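Local coordinates for protein polysaccharide Lyase Family 6 (Bacteroides cellulosilyticus, PDB 6QPS) that probably cleaves alginate by beta-elimination with specificity for mannuronic acid, as a calcium-containing lyase of polysaccharide family 6, at residues N63-G68 against K93-Y98; L43-A48 against K67-K72; V125-C130 against T162-D167; A33-L38 against N58-N63. One frame throughout, in Å; residues are numbered along the deposited sequence. Where two conformers were deposited one is given.

Contact 1: residues N63-G68 against K93-Y98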
loop_
_atom_site.group_PDB
_atom_site.type_symbol
_atom_site.label_atom_id
_atom_site.label_comp_id
_atom_site.label_asym_id
_atom_site.label_seq_id
_atom_site.Cartn_x
_atom_site.Cartn_y
_atom_site.Cartn_z
ATOM N N ASN A 63 5.160 26.178 -3.076
ATOM C CA ASN A 63 6.037 25.593 -2.073
ATOM C C ASN A 63 5.462 25.852 -0.690
ATOM O O ASN A 63 4.943 26.937 -0.420
ATOM C CB ASN A 63 7.440 26.214 -2.162
ATOM C CG ASN A 63 8.104 25.982 -3.503
ATOM O OD1 ASN A 63 8.071 24.871 -4.040
ATOM N ND2 ASN A 63 8.729 27.028 -4.049
ATOM N N PHE A 64 5.592 24.864 0.191
ATOM C CA PHE A 64 5.246 24.984 1.609
ATOM C C PHE A 64 6.517 24.652 2.366
ATOM O O PHE A 64 6.951 23.495 2.376
ATOM C CB PHE A 64 4.118 24.019 1.962
ATOM C CG PHE A 64 3.629 24.100 3.398
ATOM C CD1 PHE A 64 3.913 25.188 4.220
ATOM C CD2 PHE A 64 2.869 23.061 3.915
ATOM C CE1 PHE A 64 3.446 25.226 5.540
ATOM C CE2 PHE A 64 2.393 23.098 5.221
ATOM C CZ PHE A 64 2.667 24.193 6.024
ATOM N N THR A 65 7.135 25.666 2.961
ATOM C CA THR A 65 8.387 25.466 3.672
ATOM C C THR A 65 8.413 26.276 4.955
ATOM O O THR A 65 7.723 27.282 5.103
ATOM C CB THR A 65 9.610 25.790 2.786
ATOM O OG1 THR A 65 10.814 25.369 3.436
ATOM C CG2 THR A 65 9.706 27.270 2.464
ATOM N N GLY A 66 9.227 25.816 5.884
ATOM C CA GLY A 66 9.346 26.453 7.177
ATOM C C GLY A 66 9.917 25.469 8.173
ATOM O O GLY A 66 10.194 24.312 7.849
ATOM N N LYS A 67 10.083 25.949 9.404
ATOM C CA LYS A 67 10.562 25.090 10.490
ATOM C C LYS A 67 9.653 25.199 11.708
ATOM O O LYS A 67 9.814 26.080 12.556
ATOM C CB LYS A 67 12.004 25.370 10.831
ATOM C CG LYS A 67 12.945 25.249 9.651
ATOM C CD LYS A 67 14.356 25.716 10.007
ATOM C CE LYS A 67 14.336 27.072 10.709
ATOM N NZ LYS A 67 14.311 28.198 9.728
ATOM N N GLY A 68 8.666 24.319 11.772
ATOM C CA GLY A 68 7.954 24.083 13.009
ATOM C C GLY A 68 8.837 23.352 14.005
ATOM O O GLY A 68 9.993 23.021 13.738
ATOM N N LYS A 93 5.313 21.367 -3.523
ATOM C CA LYS A 93 6.507 20.804 -2.910
ATOM C C LYS A 93 6.516 21.227 -1.449
ATOM O O LYS A 93 6.306 22.413 -1.151
ATOM C CB LYS A 93 7.759 21.310 -3.619
ATOM C CG LYS A 93 7.902 20.792 -5.047
ATOM C CD LYS A 93 9.167 21.320 -5.702
ATOM C CE LYS A 93 9.743 20.324 -6.708
ATOM N NZ LYS A 93 10.286 19.100 -6.026
ATOM N N ILE A 94 6.771 20.270 -0.560
ATOM C CA ILE A 94 6.760 20.443 0.894
ATOM C C ILE A 94 8.152 20.073 1.396
ATOM O O ILE A 94 8.622 18.957 1.149
ATOM C CB ILE A 94 5.700 19.528 1.539
ATOM C CG1 ILE A 94 4.290 19.797 0.992
ATOM C CG2 ILE A 94 5.718 19.665 3.066
ATOM C CD1 ILE A 94 3.327 18.620 1.180
ATOM N N TYR A 95 8.815 20.987 2.102
ATOM C CA TYR A 95 10.175 20.719 2.555
ATOM C C TYR A 95 10.449 21.615 3.748
ATOM O O TYR A 95 10.027 22.768 3.773
ATOM C CB TYR A 95 11.214 20.915 1.430
ATOM C CG TYR A 95 11.115 22.229 0.666
ATOM C CD1 TYR A 95 10.195 22.380 -0.362
ATOM C CD2 TYR A 95 11.934 23.308 0.963
ATOM C CE1 TYR A 95 10.090 23.551 -1.056
ATOM C CE2 TYR A 95 11.829 24.497 0.263
ATOM C CZ TYR A 95 10.891 24.614 -0.740
ATOM O OH TYR A 95 10.770 25.787 -1.441
ATOM N N GLY A 96 11.206 21.094 4.708
ATOM C CA GLY A 96 11.352 21.747 5.996
ATOM C C GLY A 96 11.029 20.766 7.104
ATOM O O GLY A 96 11.169 19.559 6.896
ATOM N N GLU A 97 10.612 21.257 8.269
ATOM C CA GLU A 97 10.327 20.392 9.402
ATOM C C GLU A 97 8.996 20.773 10.039
ATOM O O GLU A 97 8.619 21.947 10.080
ATOM C CB GLU A 97 11.395 20.522 10.500
ATOM C CG GLU A 97 12.817 20.217 10.103
ATOM C CD GLU A 97 13.799 20.807 11.091
ATOM O OE1 GLU A 97 13.678 20.529 12.308
ATOM O OE2 GLU A 97 14.678 21.567 10.648
ATOM N N TYR A 98 8.325 19.776 10.602
ATOM C CA TYR A 98 7.092 19.979 11.364
ATOM C C TYR A 98 6.092 20.888 10.641
ATOM O O TYR A 98 5.545 21.838 11.212
ATOM C CB TYR A 98 7.397 20.461 12.789
ATOM C CG TYR A 98 8.127 19.412 13.617
ATOM C CD1 TYR A 98 7.426 18.405 14.277
ATOM C CD2 TYR A 98 9.513 19.429 13.735
ATOM C CE1 TYR A 98 8.095 17.452 15.041
ATOM C CE2 TYR A 98 10.186 18.458 14.491
ATOM C CZ TYR A 98 9.458 17.480 15.122
ATOM O OH TYR A 98 10.138 16.535 15.883
#

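Contact 2: residues L43-A48 against K67-K72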
loop_
_atom_site.group_PDB
_atom_site.type_symbol
_atom_site.label_atom_id
_atom_site.label_comp_id
_atom_site.label_asym_id
_atom_site.label_seq_id
_atom_site.Cartn_x
_atom_site.Cartn_y
_atom_site.Cartn_z
ATOM N N LEU A 43 6.967 31.642 7.997
ATOM C CA LEU A 43 6.046 31.133 9.005
ATOM C C LEU A 43 6.824 30.592 10.207
ATOM O O LEU A 43 7.926 30.043 10.074
ATOM C CB LEU A 43 5.168 30.033 8.416
ATOM C CG LEU A 43 4.119 30.485 7.392
ATOM C CD1 LEU A 43 3.542 29.359 6.592
ATOM C CD2 LEU A 43 3.006 31.254 8.136
ATOM N N GLN A 44 6.253 30.779 11.389
ATOM C CA GLN A 44 6.872 30.362 12.638
ATOM C C GLN A 44 6.075 29.246 13.307
ATOM O O GLN A 44 4.892 29.045 13.000
ATOM C CB GLN A 44 6.964 31.555 13.594
ATOM C CG GLN A 44 7.777 32.718 13.043
ATOM C CD GLN A 44 9.204 32.326 12.710
ATOM O OE1 GLN A 44 9.899 31.711 13.518
ATOM N NE2 GLN A 44 9.645 32.668 11.509
ATOM N N PRO A 45 6.696 28.503 14.231
ATOM C CA PRO A 45 5.998 27.387 14.892
ATOM C C PRO A 45 4.661 27.815 15.473
ATOM O O PRO A 45 4.553 28.835 16.153
ATOM C CB PRO A 45 6.979 26.953 15.989
ATOM C CG PRO A 45 8.345 27.307 15.426
ATOM C CD PRO A 45 8.101 28.620 14.676
ATOM N N GLY A 46 3.638 27.006 15.210
ATOM C CA GLY A 46 2.306 27.296 15.685
ATOM C C GLY A 46 1.484 28.194 14.789
ATOM O O GLY A 46 0.273 28.321 15.017
ATOM N N ASP A 47 2.093 28.827 13.786
ATOM C CA ASP A 47 1.317 29.657 12.880
ATOM C C ASP A 47 0.429 28.772 12.006
ATOM O O ASP A 47 0.708 27.586 11.798
ATOM C CB ASP A 47 2.221 30.439 11.922
ATOM C CG ASP A 47 2.952 31.599 12.578
ATOM O OD1 ASP A 47 2.708 31.909 13.764
ATOM O OD2 ASP A 47 3.789 32.213 11.881
ATOM N N ALA A 48 -0.637 29.366 11.472
ATOM C CA ALA A 48 -1.536 28.660 10.570
ATOM C C ALA A 48 -1.860 29.537 9.370
ATOM O O ALA A 48 -2.076 30.744 9.510
ATOM C CB ALA A 48 -2.839 28.242 11.283
ATOM N N LYS A 67 10.083 25.949 9.404
ATOM C CA LYS A 67 10.562 25.090 10.490
ATOM C C LYS A 67 9.653 25.199 11.708
ATOM O O LYS A 67 9.814 26.080 12.556
ATOM C CB LYS A 67 12.004 25.370 10.831
ATOM C CG LYS A 67 12.945 25.249 9.651
ATOM C CD LYS A 67 14.356 25.716 10.007
ATOM C CE LYS A 67 14.336 27.072 10.709
ATOM N NZ LYS A 67 14.311 28.198 9.728
ATOM N N GLY A 68 8.666 24.319 11.772
ATOM C CA GLY A 68 7.954 24.083 13.009
ATOM C C GLY A 68 8.837 23.352 14.005
ATOM O O GLY A 68 9.993 23.021 13.738
ATOM N N VAL A 69 8.269 23.088 15.189
ATOM C CA VAL A 69 8.924 22.259 16.197
ATOM C C VAL A 69 7.912 21.273 16.774
ATOM O O VAL A 69 6.699 21.419 16.601
ATOM C CB VAL A 69 9.591 23.081 17.331
ATOM C CG1 VAL A 69 10.603 24.061 16.754
ATOM C CG2 VAL A 69 8.551 23.806 18.169
ATOM N N SER A 70 8.432 20.258 17.471
ATOM C CA SER A 70 7.579 19.221 18.037
ATOM C C SER A 70 6.548 19.848 18.966
ATOM O O SER A 70 6.888 20.653 19.840
ATOM C CB SER A 70 8.425 18.208 18.814
ATOM O OG SER A 70 7.593 17.300 19.516
ATOM N N GLY A 71 5.285 19.481 18.767
ATOM C CA GLY A 71 4.187 20.052 19.510
ATOM C C GLY A 71 3.694 21.378 18.983
ATOM O O GLY A 71 2.661 21.868 19.457
ATOM N N LYS A 72 4.402 21.984 18.034
ATOM C CA LYS A 72 4.022 23.283 17.474
ATOM C C LYS A 72 4.313 23.288 15.991
ATOM O O LYS A 72 5.169 24.050 15.510
ATOM C CB LYS A 72 4.802 24.412 18.148
ATOM C CG LYS A 72 4.509 24.611 19.609
ATOM C CD LYS A 72 4.651 26.085 19.966
ATOM C CE LYS A 72 5.856 26.308 20.834
ATOM N NZ LYS A 72 5.662 25.666 22.166
HETATM O O HOH W 1 10.189 28.814 9.707
#

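Contact 3: residues V125-C130 against T162-D167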
loop_
_atom_site.group_PDB
_atom_site.type_symbol
_atom_site.label_atom_id
_atom_site.label_comp_id
_atom_site.label_asym_id
_atom_site.label_seq_id
_atom_site.Cartn_x
_atom_site.Cartn_y
_atom_site.Cartn_z
ATOM N N VAL A 125 16.777 18.273 -0.558
ATOM C CA VAL A 125 16.202 19.157 0.449
ATOM C C VAL A 125 14.826 18.596 0.766
ATOM O O VAL A 125 13.888 18.751 -0.023
ATOM C CB VAL A 125 16.088 20.593 -0.061
ATOM C CG1 VAL A 125 15.447 21.460 1.020
ATOM C CG2 VAL A 125 17.455 21.147 -0.476
ATOM N N TYR A 126 14.691 17.931 1.908
ATOM C CA TYR A 126 13.536 17.089 2.172
ATOM C C TYR A 126 12.606 17.654 3.244
ATOM O O TYR A 126 12.988 18.479 4.071
ATOM C CB TYR A 126 13.959 15.675 2.643
ATOM C CG TYR A 126 15.064 15.006 1.858
ATOM C CD1 TYR A 126 14.905 14.673 0.525
ATOM C CD2 TYR A 126 16.248 14.687 2.457
ATOM C CE1 TYR A 126 15.930 14.055 -0.191
ATOM C CE2 TYR A 126 17.262 14.084 1.758
ATOM C CZ TYR A 126 17.098 13.778 0.436
ATOM O OH TYR A 126 18.148 13.177 -0.242
ATOM N N ALA A 127 11.376 17.152 3.240
ATOM C CA ALA A 127 10.508 17.250 4.408
ATOM C C ALA A 127 10.913 16.214 5.453
ATOM O O ALA A 127 11.183 15.054 5.126
ATOM C CB ALA A 127 9.057 16.981 4.000
ATOM N N SER A 128 10.894 16.611 6.724
ATOM C CA SER A 128 10.970 15.656 7.823
ATOM C C SER A 128 9.969 16.056 8.901
ATOM O O SER A 128 9.669 17.233 9.100
ATOM C CB SER A 128 12.380 15.521 8.395
ATOM O OG SER A 128 12.827 16.754 8.908
ATOM N N PHE A 129 9.414 15.056 9.568
ATOM C CA PHE A 129 8.411 15.274 10.610
ATOM C C PHE A 129 7.224 16.087 10.098
ATOM O O PHE A 129 6.624 16.873 10.831
ATOM C CB PHE A 129 9.016 15.896 11.872
ATOM C CG PHE A 129 9.958 14.985 12.585
ATOM C CD1 PHE A 129 11.310 15.097 12.383
ATOM C CD2 PHE A 129 9.481 13.997 13.440
ATOM C CE1 PHE A 129 12.195 14.240 13.036
ATOM C CE2 PHE A 129 10.363 13.143 14.089
ATOM C CZ PHE A 129 11.708 13.273 13.879
ATOM N N CYS A 130 6.882 15.924 8.827
ATOM C CA CYS A 130 5.752 16.602 8.208
ATOM C C CYS A 130 4.593 15.618 8.079
ATOM O O CYS A 130 4.778 14.403 8.133
ATOM C CB CYS A 130 6.159 17.168 6.850
ATOM S SG CYS A 130 7.360 18.541 6.959
ATOM N N THR A 162 12.398 11.849 5.890
ATOM C CA THR A 162 12.311 10.977 7.054
ATOM C C THR A 162 11.147 11.403 7.947
ATOM O O THR A 162 10.780 12.583 8.022
ATOM C CB THR A 162 13.617 10.996 7.897
ATOM O OG1 THR A 162 13.885 12.341 8.315
ATOM C CG2 THR A 162 14.810 10.464 7.123
ATOM N N ASN A 163 10.577 10.415 8.635
ATOM C CA ASN A 163 9.635 10.647 9.719
ATOM C C ASN A 163 8.417 11.440 9.273
ATOM O O ASN A 163 7.870 12.219 10.053
ATOM C CB ASN A 163 10.300 11.370 10.901
ATOM C CG ASN A 163 11.509 10.634 11.435
ATOM O OD1 ASN A 163 12.655 11.028 11.188
ATOM N ND2 ASN A 163 11.265 9.551 12.162
ATOM N N ASN A 164 7.948 11.254 8.043
ATOM C CA ASN A 164 6.726 11.900 7.589
ATOM C C ASN A 164 5.546 10.950 7.773
ATOM O O ASN A 164 5.717 9.749 8.011
ATOM C CB ASN A 164 6.879 12.342 6.134
ATOM C CG ASN A 164 7.972 13.404 5.979
ATOM O OD1 ASN A 164 8.067 14.333 6.789
ATOM N ND2 ASN A 164 8.789 13.280 4.935
ATOM N N ARG A 165 4.342 11.516 7.721
ATOM C CA ARG A 165 3.127 10.769 8.016
ATOM C C ARG A 165 1.992 11.189 7.093
ATOM O O ARG A 165 1.746 12.386 6.891
ATOM C CB ARG A 165 2.710 10.966 9.487
ATOM C CG ARG A 165 1.461 10.157 9.920
ATOM C CD ARG A 165 1.240 10.285 11.435
ATOM N NE ARG A 165 0.030 9.556 11.803
ATOM C CZ ARG A 165 -0.807 9.892 12.773
ATOM N NH1 ARG A 165 -0.557 10.941 13.537
ATOM N NH2 ARG A 165 -1.924 9.190 12.948
ATOM N N ILE A 166 1.306 10.194 6.535
ATOM C CA ILE A 166 0.057 10.372 5.792
ATOM C C ILE A 166 -1.022 9.604 6.563
ATOM O O ILE A 166 -0.931 8.375 6.680
ATOM C CB ILE A 166 0.166 9.796 4.367
ATOM C CG1 ILE A 166 1.401 10.329 3.622
ATOM C CG2 ILE A 166 -1.124 10.056 3.579
ATOM C CD1 ILE A 166 1.410 11.796 3.367
ATOM N N ASP A 167 -2.046 10.294 7.055
ATOM C CA ASP A 167 -3.035 9.616 7.888
ATOM C C ASP A 167 -4.435 10.215 7.771
ATOM O O ASP A 167 -4.627 11.420 7.557
ATOM C CB ASP A 167 -2.598 9.583 9.376
ATOM C CG ASP A 167 -2.627 10.974 10.018
ATOM O OD1 ASP A 167 -1.642 11.724 9.857
ATOM O OD2 ASP A 167 -3.661 11.360 10.642
HETATM O O HOH W 2 5.279 13.279 10.978
#

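Contact 4: residues A33-L38 against N58-N63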
loop_
_atom_site.group_PDB
_atom_site.type_symbol
_atom_site.label_atom_id
_atom_site.label_comp_id
_atom_site.label_asym_id
_atom_site.label_seq_id
_atom_site.Cartn_x
_atom_site.Cartn_y
_atom_site.Cartn_z
ATOM N N ALA A 33 -0.835 35.972 -2.699
ATOM C CA ALA A 33 -0.301 36.230 -1.364
ATOM C C ALA A 33 -0.220 34.947 -0.546
ATOM O O ALA A 33 0.688 34.789 0.272
ATOM C CB ALA A 33 -1.173 37.262 -0.643
ATOM N N MET A 34 -1.170 34.033 -0.744
ATOM C CA MET A 34 -1.141 32.758 -0.037
ATOM C C MET A 34 0.100 31.963 -0.413
ATOM O O MET A 34 0.830 31.474 0.462
ATOM C CB MET A 34 -2.410 31.962 -0.365
ATOM C CG MET A 34 -2.531 30.613 0.352
ATOM S SD MET A 34 -3.855 29.568 -0.322
ATOM C CE MET A 34 -3.077 28.957 -1.822
ATOM N N LYS A 35 0.344 31.812 -1.719
ATOM C CA LYS A 35 1.529 31.088 -2.175
ATOM C C LYS A 35 2.812 31.737 -1.668
ATOM O O LYS A 35 3.752 31.038 -1.270
ATOM C CB LYS A 35 1.541 31.035 -3.704
ATOM C CG LYS A 35 0.429 30.199 -4.315
ATOM C CD LYS A 35 0.284 30.409 -5.816
ATOM C CE LYS A 35 1.581 30.197 -6.579
ATOM N NZ LYS A 35 1.383 30.344 -8.053
ATOM N N GLN A 36 2.873 33.065 -1.650
ATOM C CA GLN A 36 4.107 33.717 -1.222
ATOM C C GLN A 36 4.410 33.413 0.236
ATOM O O GLN A 36 5.558 33.122 0.590
ATOM C CB GLN A 36 4.003 35.218 -1.426
ATOM C CG GLN A 36 4.188 35.637 -2.841
ATOM C CD GLN A 36 3.280 36.799 -3.195
ATOM O OE1 GLN A 36 2.803 37.507 -2.319
ATOM N NE2 GLN A 36 3.032 36.992 -4.474
ATOM N N LEU A 37 3.393 33.465 1.099
ATOM C CA LEU A 37 3.617 33.232 2.519
ATOM C C LEU A 37 3.995 31.779 2.774
ATOM O O LEU A 37 4.939 31.494 3.527
ATOM C CB LEU A 37 2.377 33.613 3.322
ATOM C CG LEU A 37 2.453 33.350 4.820
ATOM C CD1 LEU A 37 3.604 34.093 5.469
ATOM C CD2 LEU A 37 1.115 33.780 5.469
ATOM N N LEU A 38 3.277 30.845 2.146
ATOM C CA LEU A 38 3.572 29.431 2.338
ATOM C C LEU A 38 4.991 29.094 1.893
ATOM O O LEU A 38 5.670 28.249 2.504
ATOM C CB LEU A 38 2.561 28.581 1.572
ATOM C CG LEU A 38 1.181 28.386 2.219
ATOM C CD1 LEU A 38 0.227 27.794 1.164
ATOM C CD2 LEU A 38 1.257 27.489 3.411
ATOM N N ASN A 58 -5.850 26.541 -9.914
ATOM C CA ASN A 58 -4.583 26.744 -10.624
ATOM C C ASN A 58 -3.514 27.387 -9.738
ATOM O O ASN A 58 -2.927 28.424 -10.080
ATOM C CB ASN A 58 -4.798 27.554 -11.908
ATOM C CG ASN A 58 -5.658 26.822 -12.916
ATOM O OD1 ASN A 58 -5.398 25.662 -13.244
ATOM N ND2 ASN A 58 -6.697 27.486 -13.399
ATOM N N LEU A 59 -3.232 26.734 -8.607
ATOM C CA LEU A 59 -2.129 27.191 -7.772
ATOM C C LEU A 59 -0.798 27.037 -8.494
ATOM O O LEU A 59 0.157 27.761 -8.197
ATOM C CB LEU A 59 -2.084 26.407 -6.462
ATOM C CG LEU A 59 -3.294 26.501 -5.538
ATOM C CD1 LEU A 59 -3.066 25.650 -4.266
ATOM C CD2 LEU A 59 -3.588 27.933 -5.162
ATOM N N LYS A 60 -0.703 26.094 -9.421
ATOM C CA LYS A 60 0.515 25.886 -10.216
ATOM C C LYS A 60 1.681 25.583 -9.269
ATOM O O LYS A 60 1.519 24.781 -8.338
ATOM C CB LYS A 60 0.723 27.050 -11.178
ATOM C CG LYS A 60 -0.373 27.175 -12.244
ATOM C CD LYS A 60 -0.230 28.451 -13.068
ATOM C CE LYS A 60 -0.557 29.686 -12.232
ATOM N NZ LYS A 60 0.569 30.669 -12.189
ATOM N N GLU A 61 2.858 26.168 -9.490
ATOM C CA GLU A 61 4.020 25.856 -8.670
ATOM C C GLU A 61 3.850 26.538 -7.320
ATOM O O GLU A 61 3.788 27.776 -7.245
ATOM C CB GLU A 61 5.299 26.316 -9.363
ATOM C CG GLU A 61 5.641 25.522 -10.623
ATOM C CD GLU A 61 7.072 25.726 -11.074
ATOM O OE1 GLU A 61 7.525 24.980 -11.966
ATOM O OE2 GLU A 61 7.743 26.637 -10.542
ATOM N N ILE A 62 3.769 25.738 -6.260
ATOM C CA ILE A 62 3.580 26.247 -4.905
ATOM C C ILE A 62 4.472 25.459 -3.954
ATOM O O ILE A 62 4.567 24.228 -4.043
ATOM C CB ILE A 62 2.096 26.211 -4.484
ATOM C CG1 ILE A 62 1.914 26.633 -3.024
ATOM C CG2 ILE A 62 1.499 24.817 -4.719
ATOM C CD1 ILE A 62 0.442 26.795 -2.607
ATOM N N ASN A 63 5.160 26.178 -3.076
ATOM C CA ASN A 63 6.037 25.593 -2.073
ATOM C C ASN A 63 5.462 25.852 -0.690
ATOM O O ASN A 63 4.943 26.937 -0.420
ATOM C CB ASN A 63 7.440 26.214 -2.162
ATOM C CG ASN A 63 8.104 25.982 -3.503
ATOM O OD1 ASN A 63 8.071 24.871 -4.040
ATOM N ND2 ASN A 63 8.729 27.028 -4.049
HETATM O O HOH W 3 4.994 29.045 -3.115
HETATM O O HOH W 4 3.476 29.485 -9.741
#

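Contact 1: residues N63-G68 against K93-Y98
The carbonyl oxygen of Tyr-95 is held twice by Thr-65: OG1 donates a 2.7 Å hydrogen bond to Tyr-95 O, and the CA of Thr-65 adds a CA-H...O contact to it. OG1, opposite the backbone N (chi1 -170°), is directed at the neighbouring strand and meets the carbonyl from 37° out of its plane. Thr-65 CB, placed by the backbone, lies over one face of the Tyr-95 ring, 3.9 Å from the ring centroid, in a CH-pi contact offset toward the rim; the Tyr-95 chi1 of 50° brings the ring under it. The far end of the ring meets Asn-63, whose CG lies in the ring plane at the edge, 3.4 Å from Tyr-95 OH. Phe-64 and Ile-94 are neighbours on the other face of the sheet, with Phe-64 CB 4.3 Å from Ile-94 CG1, and both side chains press on Leu-99 and Leu-101 of the following strand. The two chains run parallel and in register. Phe-64 N bonds to Lys-93 O at 2.9 Å, Tyr-95 N bonds to Phe-64 O, and past the two glycines Glu-97 N donates to Gly-66 O at 3.1 Å. Gly-68 N closes the series on Glu-97 O. Gly-66 and Gly-96 both adopt backbone angles suited to glycine, and the chain turns a corner at Gly-96. Paired, in-register parallel strands that turn inward-facing apolar residues onto one another are the hallmark of successive coils in the parallel beta-helix of this lyase family.

Contact 2: residues L43-A48 against K67-K72
Pro-45 sets its ring against the turn that follows strand 54-67, and each ring carbon beyond CA finds a partner there. Its CB is 3.5 Å from Lys-72 O, with Lys-72 CB and a methyl of Val-69 also close; the Val-69 contact runs from CG2 to Pro-45 CB at 4.1 Å. Further round the ring, CG comes to 3.4 Å from Lys-67 O and also meets the CA of Gly-68. CD, the last ring atom, stays beside the same Lys-67 carbonyl, so two carbonyl oxygens meet different parts of the ring, while Val-69 CG2 and Lys-72 CB approach its CB from the same side. Polar links are few. Gly-46 N gives Lys-72 O a weak, bent hydrogen bond of 3.3 Å, and this oxygen also accepts Val-69 N within its own turn. A water completes the join, donating to Leu-43 O at 2.6 Å and accepting from Lys-67 N. Both segments are bent by type II turns, Gln-44 to Asp-47 and Val-69 to Lys-72, with Gly-46 and Gly-71 at the third positions, where the positive phi suits glycine. Asp-47 steadies the first turn: its OD2 accepts Gln-44 N at 2.9 Å, approached well out of the carboxylate plane, while OD1 takes the backbone N of Lys-22. Gly-46 and Asp-47 continue into backbone bonds with Pro-73 and Val-75. The contact thus joins the loop leading from helix 31-40 into strand 48-51 to the loop between strands 54-67 and 74-78, just before strands 48-51 and 74-78 pair in parallel.

Contact 3: residues V125-C130 against T162-D167
Two successive corners of the parallel beta-helix meet where Ser-128, Phe-129 and Cys-130 lie against Thr-162, Asn-163 and Asn-164. Phe-129 and Asn-163 both take left-handed helical backbone angles, and their side chains run the same way and stack, with ring and amide planes only 7° apart. Asn-163 CB sits over the ring centre, 3.6 Å from the centroid, and CG follows over the CZ side. The stack continues beyond this pair, since Tyr-98, at the corner of the preceding coil, stacks on Phe-129. Asn-164 turns its amide inward between the coils (chi1 -64°). Its OD1 accepts Cys-130 N at 2.8 Å, with the donor lying in the carbonyl plane. The other end, ND2, gives Ala-127 O a 3.0 Å bond that approaches well above that carbonyl's plane. Around this amide the backbones close directly: Phe-129 N bonds to Thr-162 O at 3.2 Å, and Arg-165 N to Cys-130 O at 2.9 Å. A water donates to both Cys-130 O and Asn-163 O. From here the chain leads into strand 165-167, where Arg-165 pairs with Asp-197. Held by a bond at each end, the buried Asn-164 amide should resist rotation or a flip; it provides an acceptor for Cys-130 N and a donor for Ala-127 O where the chain turns, and these two bonds join one corner to the next.

Contact 4: residues A33-L38 against N58-N63
Ile-62 CD1 lies at the apolar centre, with Leu-38 CD1 at 3.9 Å and the aliphatic CG of Lys-35 at 3.8 Å. With CG1 opposite the backbone N (chi1 175°), Ile-62 extends toward the helix and its tip crosses both side chains at a slant. Met-34, modelled in two conformers, widens the cluster less certainly: in one of them CE approaches Leu-59 CD2, the two side chains crossing at about a right angle. Trp-76 covers Leu-38 and Ile-62 from strand 74-78, while Phe-26 and Leu-51 touch Met-34. Outward from this centre, Lys-35 runs over Ile-62 and bends at its third torsion (54°) to bring NZ onto Leu-59 O, a hydrogen bond of 2.9 Å with the donor tilted from the carbonyl plane. Lys-35 CE passes 3.3 Å from Glu-61 O, which NZ reaches through a water that accepts from the amine and donates to the carbonyl. A second water links the helix backbone to the strand, donating to Lys-35 O and accepting from Asn-63 N at 2.9 Å. Lys-60 NZ stands 4.2 Å from Lys-35 NZ. The lysine thus serves both environments, its methylenes completing the apolar surface and its amine binding the carbonyl side of the bend at residues 59-61; the nearby second ammonium would probably ease proton loss from either amine, though the carbonyl and water partners of Lys-35 NZ should oppose this for that amine.

Contact 1 is the hub of the set. It shares Asn-63 with contact 4 and Lys-67 and Gly-68 with contact 2, its centre lying about 13 Å and 10 Å from theirs. Thr-65 N to Leu-38 O (3.0 Å) ties it to the helix of contact 4, whereas Tyr-98 CE1 packs on Ser-70 CA (3.5 Å) in contact 2. Contact 3 carries the coil stacking onward, with Gly-96 O and Ser-128 N 3.0 Å apart, a probable hydrogen bond; contacts 3 and 4 do not touch. All four occupy the N-terminal part of the beta-helix, away from the calcium site formed by Asn-210, Glu-213, Glu-242 and Glu-244.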